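Local coordinates for sulfur carrier protein ThiS (Escherichia coli, PDB 1ZUD) that carries sulfur as a C-terminal thiocarboxylate and donates it to the thiazole phosphate moiety during thiamine phosphate biosynthesis, at residues I3-Q8 / D55-F60. Sequence-based numbering, arbitrary orientation.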
ATOM      1  N   ILE D   3     -26.028 -12.738  15.248  1.00 38.74           N
ATOM      2  CA  ILE D   3     -25.279 -12.330  14.068  1.00 33.19           C
ATOM      3  C   ILE D   3     -23.999 -11.607  14.516  1.00 35.80           C
ATOM      4  O   ILE D   3     -23.780 -11.326  15.686  1.00 33.59           O
ATOM      5  CB  ILE D   3     -26.048 -11.290  13.153  1.00 27.55           C
ATOM      6  CG1 ILE D   3     -26.339 -10.015  13.944  1.00 29.24           C
ATOM      7  CG2 ILE D   3     -27.331 -11.890  12.586  1.00 29.75           C
ATOM      8  CD1 ILE D   3     -26.929  -8.865  13.073  1.00 35.87           C
ATOM      9  N   LEU D   4     -23.164 -11.301  13.541  1.00 38.10           N
ATOM     10  CA  LEU D   4     -21.965 -10.542  13.770  1.00 36.85           C
ATOM     11  C   LEU D   4     -22.281  -9.212  13.034  1.00 34.94           C
ATOM     12  O   LEU D   4     -22.730  -9.221  11.884  1.00 35.37           O
ATOM     13  CB  LEU D   4     -20.782 -11.272  13.136  1.00 40.21           C
ATOM     14  CG  LEU D   4     -19.435 -10.947  13.794  1.00 47.65           C
ATOM     15  CD1 LEU D   4     -19.432 -11.436  15.279  1.00 42.67           C
ATOM     16  CD2 LEU D   4     -18.305 -11.625  13.001  1.00 41.75           C
ATOM     17  N   PHE D   5     -22.121  -8.073  13.702  1.00 32.25           N
ATOM     18  CA  PHE D   5     -22.390  -6.803  13.057  1.00 33.47           C
ATOM     19  C   PHE D   5     -21.136  -5.938  13.216  1.00 35.96           C
ATOM     20  O   PHE D   5     -20.803  -5.493  14.317  1.00 33.42           O
ATOM     21  CB  PHE D   5     -23.593  -6.095  13.686  1.00 33.12           C
ATOM     22  CG  PHE D   5     -24.013  -4.870  12.923  1.00 35.67           C
ATOM     23  CD1 PHE D   5     -23.451  -3.613  13.197  1.00 33.95           C
ATOM     24  CD2 PHE D   5     -24.922  -4.978  11.883  1.00 37.68           C
ATOM     25  CE1 PHE D   5     -23.807  -2.498  12.440  1.00 38.39           C
ATOM     26  CE2 PHE D   5     -25.286  -3.864  11.115  1.00 39.02           C
ATOM     27  CZ  PHE D   5     -24.740  -2.626  11.383  1.00 32.92           C
ATOM     28  N   ASN D   6     -20.442  -5.726  12.109  1.00 33.31           N
ATOM     29  CA  ASN D   6     -19.218  -4.982  12.150  1.00 33.91           C
ATOM     30  C   ASN D   6     -18.264  -5.667  13.133  1.00 36.61           C
ATOM     31  O   ASN D   6     -17.718  -5.042  14.028  1.00 40.55           O
ATOM     32  CB  ASN D   6     -19.480  -3.517  12.532  1.00 35.22           C
ATOM     33  CG  ASN D   6     -19.849  -2.657  11.313  1.00 36.16           C
ATOM     34  OD1 ASN D   6     -19.740  -3.118  10.177  1.00 39.60           O
ATOM     35  ND2 ASN D   6     -20.276  -1.405  11.546  1.00 36.42           N
ATOM     36  N   ASP D   7     -18.081  -6.964  12.913  1.00 36.10           N
ATOM     37  CA  ASP D   7     -17.205  -7.841  13.677  1.00 45.27           C
ATOM     38  C   ASP D   7     -17.586  -8.080  15.150  1.00 48.81           C
ATOM     39  O   ASP D   7     -16.906  -8.847  15.839  1.00 50.63           O
ATOM     40  CB  ASP D   7     -15.745  -7.342  13.587  1.00 47.10           C
ATOM     41  CG  ASP D   7     -15.284  -7.109  12.143  1.00 50.82           C
ATOM     42  OD1 ASP D   7     -15.580  -7.947  11.257  1.00 46.68           O
ATOM     43  OD2 ASP D   7     -14.609  -6.081  11.900  1.00 54.81           O
ATOM     44  N   GLN D   8     -18.657  -7.440  15.619  1.00 46.64           N
ATOM     45  CA  GLN D   8     -19.110  -7.592  17.003  1.00 45.88           C
ATOM     46  C   GLN D   8     -20.387  -8.448  17.097  1.00 45.75           C
ATOM     47  O   GLN D   8     -21.317  -8.296  16.309  1.00 41.82           O
ATOM     48  CB  GLN D   8     -19.396  -6.213  17.603  1.00 51.91           C
ATOM     49  CG  GLN D   8     -18.166  -5.350  17.863  1.00 61.56           C
ATOM     50  CD  GLN D   8     -17.724  -5.374  19.323  1.00 70.93           C
ATOM     51  OE1 GLN D   8     -18.445  -4.892  20.210  1.00 68.98           O
ATOM     52  NE2 GLN D   8     -16.535  -5.939  19.582  1.00 75.25           N
ATOM     53  N   ASP D  55     -25.430 -14.490  10.245  1.00 37.22           N
ATOM     54  CA  ASP D  55     -24.923 -13.650   9.143  1.00 35.10           C
ATOM     55  C   ASP D  55     -23.792 -12.754   9.653  1.00 31.47           C
ATOM     56  O   ASP D  55     -23.819 -12.338  10.802  1.00 29.69           O
ATOM     57  CB  ASP D  55     -26.047 -12.771   8.568  1.00 31.50           C
ATOM     58  CG  ASP D  55     -26.737 -13.423   7.374  1.00 40.24           C
ATOM     59  OD1 ASP D  55     -27.782 -12.902   6.923  1.00 45.30           O
ATOM     60  OD2 ASP D  55     -26.226 -14.462   6.882  1.00 43.46           O
ATOM     61  N   GLN D  56     -22.791 -12.475   8.816  1.00 29.45           N
ATOM     62  CA  GLN D  56     -21.713 -11.561   9.268  1.00 30.49           C
ATOM     63  C   GLN D  56     -21.934 -10.289   8.471  1.00 24.66           C
ATOM     64  O   GLN D  56     -21.782 -10.257   7.252  1.00 28.38           O
ATOM     65  CB  GLN D  56     -20.331 -12.158   9.002  1.00 33.01           C
ATOM     66  CG  GLN D  56     -20.206 -13.586   9.518  1.00 37.12           C
ATOM     67  CD  GLN D  56     -18.777 -14.052   9.501  1.00 43.60           C
ATOM     68  OE1 GLN D  56     -18.071 -13.849   8.521  1.00 49.50           O
ATOM     69  NE2 GLN D  56     -18.340 -14.683  10.584  1.00 48.49           N
ATOM     70  N   ILE D  57     -22.327  -9.236   9.164  1.00 26.81           N
ATOM     71  CA  ILE D  57     -22.685  -8.020   8.466  1.00 26.25           C
ATOM     72  C   ILE D  57     -21.725  -6.873   8.736  1.00 29.63           C
ATOM     73  O   ILE D  57     -21.238  -6.712   9.848  1.00 32.07           O
ATOM     74  CB  ILE D  57     -24.083  -7.608   8.885  1.00 24.67           C
ATOM     75  CG1 ILE D  57     -25.069  -8.776   8.635  1.00 34.49           C
ATOM     76  CG2 ILE D  57     -24.568  -6.450   8.023  1.00 31.33           C
ATOM     77  CD1 ILE D  57     -26.477  -8.453   9.165  1.00 27.66           C
ATOM     78  N   LEU D  58     -21.456  -6.099   7.693  1.00 29.98           N
ATOM     79  CA  LEU D  58     -20.590  -4.909   7.776  1.00 30.89           C
ATOM     80  C   LEU D  58     -21.387  -3.758   7.200  1.00 30.48           C
ATOM     81  O   LEU D  58     -21.984  -3.861   6.117  1.00 33.32           O
ATOM     82  CB  LEU D  58     -19.344  -5.065   6.902  1.00 31.81           C
ATOM     83  CG  LEU D  58     -18.439  -6.250   7.169  1.00 35.84           C
ATOM     84  CD1 LEU D  58     -17.203  -6.111   6.295  1.00 42.52           C
ATOM     85  CD2 LEU D  58     -18.044  -6.269   8.678  1.00 40.16           C
ATOM     86  N   LEU D  59     -21.413  -2.671   7.934  1.00 25.23           N
ATOM     87  CA  LEU D  59     -22.094  -1.482   7.502  1.00 28.96           C
ATOM     88  C   LEU D  59     -20.990  -0.411   7.513  1.00 30.17           C
ATOM     89  O   LEU D  59     -20.388  -0.179   8.555  1.00 35.37           O
ATOM     90  CB  LEU D  59     -23.164  -1.131   8.507  1.00 26.50           C
ATOM     91  CG  LEU D  59     -23.791   0.186   8.124  1.00 31.88           C
ATOM     92  CD1 LEU D  59     -24.561  -0.006   6.797  1.00 33.22           C
ATOM     93  CD2 LEU D  59     -24.665   0.673   9.291  1.00 36.78           C
ATOM     94  N   PHE D  60     -20.695   0.211   6.383  1.00 28.12           N
ATOM     95  CA  PHE D  60     -19.600   1.218   6.360  1.00 32.35           C
ATOM     96  C   PHE D  60     -19.954   2.403   5.462  1.00 29.25           C
ATOM     97  O   PHE D  60     -20.848   2.331   4.623  1.00 28.66           O
ATOM     98  CB  PHE D  60     -18.266   0.559   5.885  1.00 26.26           C
ATOM     99  CG  PHE D  60     -18.395  -0.225   4.576  1.00 32.20           C
ATOM    100  CD1 PHE D  60     -19.007  -1.490   4.551  1.00 30.89           C
ATOM    101  CD2 PHE D  60     -17.985   0.334   3.373  1.00 25.71           C
ATOM    102  CE1 PHE D  60     -19.206  -2.179   3.331  1.00 30.53           C
ATOM    103  CE2 PHE D  60     -18.171  -0.339   2.152  1.00 26.58           C
ATOM    104  CZ  PHE D  60     -18.789  -1.614   2.131  1.00 26.33           C
TER
HETATM  105  O   HOH W   1     -19.505  -8.331  11.253  1.00 35.87           O
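Strands 3-5 and 56-60 run parallel, their axes 20° apart, and are joined by nearly straight backbone bonds: Leu4 N to Asp55 O, Ile57 N to Leu4 O at 2.7 Å, and Asn6 N to Ile57 O at 2.6 Å. From Phe5 to Gln8 the backbone turns back in a type I' turn, and the Asn6 side chain continues the ladder. Asn6 OD1 accepts the N-H of Leu59, 2.8 Å from Leu59 N, with the donor above the carbonyl plane. Asn6 ND2 gives a longer bond to Leu59 O at 3.2 Å, on a lone pair and in the amide plane. An alanine here would remove both bonds and would probably loosen the strand around Leu59. This is the central parallel pair of the ubiquitin-like beta-grasp fold. Ile3, Phe5, Ile57 and Leu59 face helix 18-24 and its following loop. The Phe5 ring, CG anti to the backbone N, reaches across: CD2 lies 4.1 Å from Ile57 CB, and CZ 3.6 Å from Leu59 CB. The CD1 methyls of Ile3 and Ile57 touch where their side chains cross obliquely. On the other face, Leu4 lies alongside Gln56. A water bridges Asp7 N and Ile57 O, while Asp7 OD1 salt-bridges Arg230 of the ThiF chain.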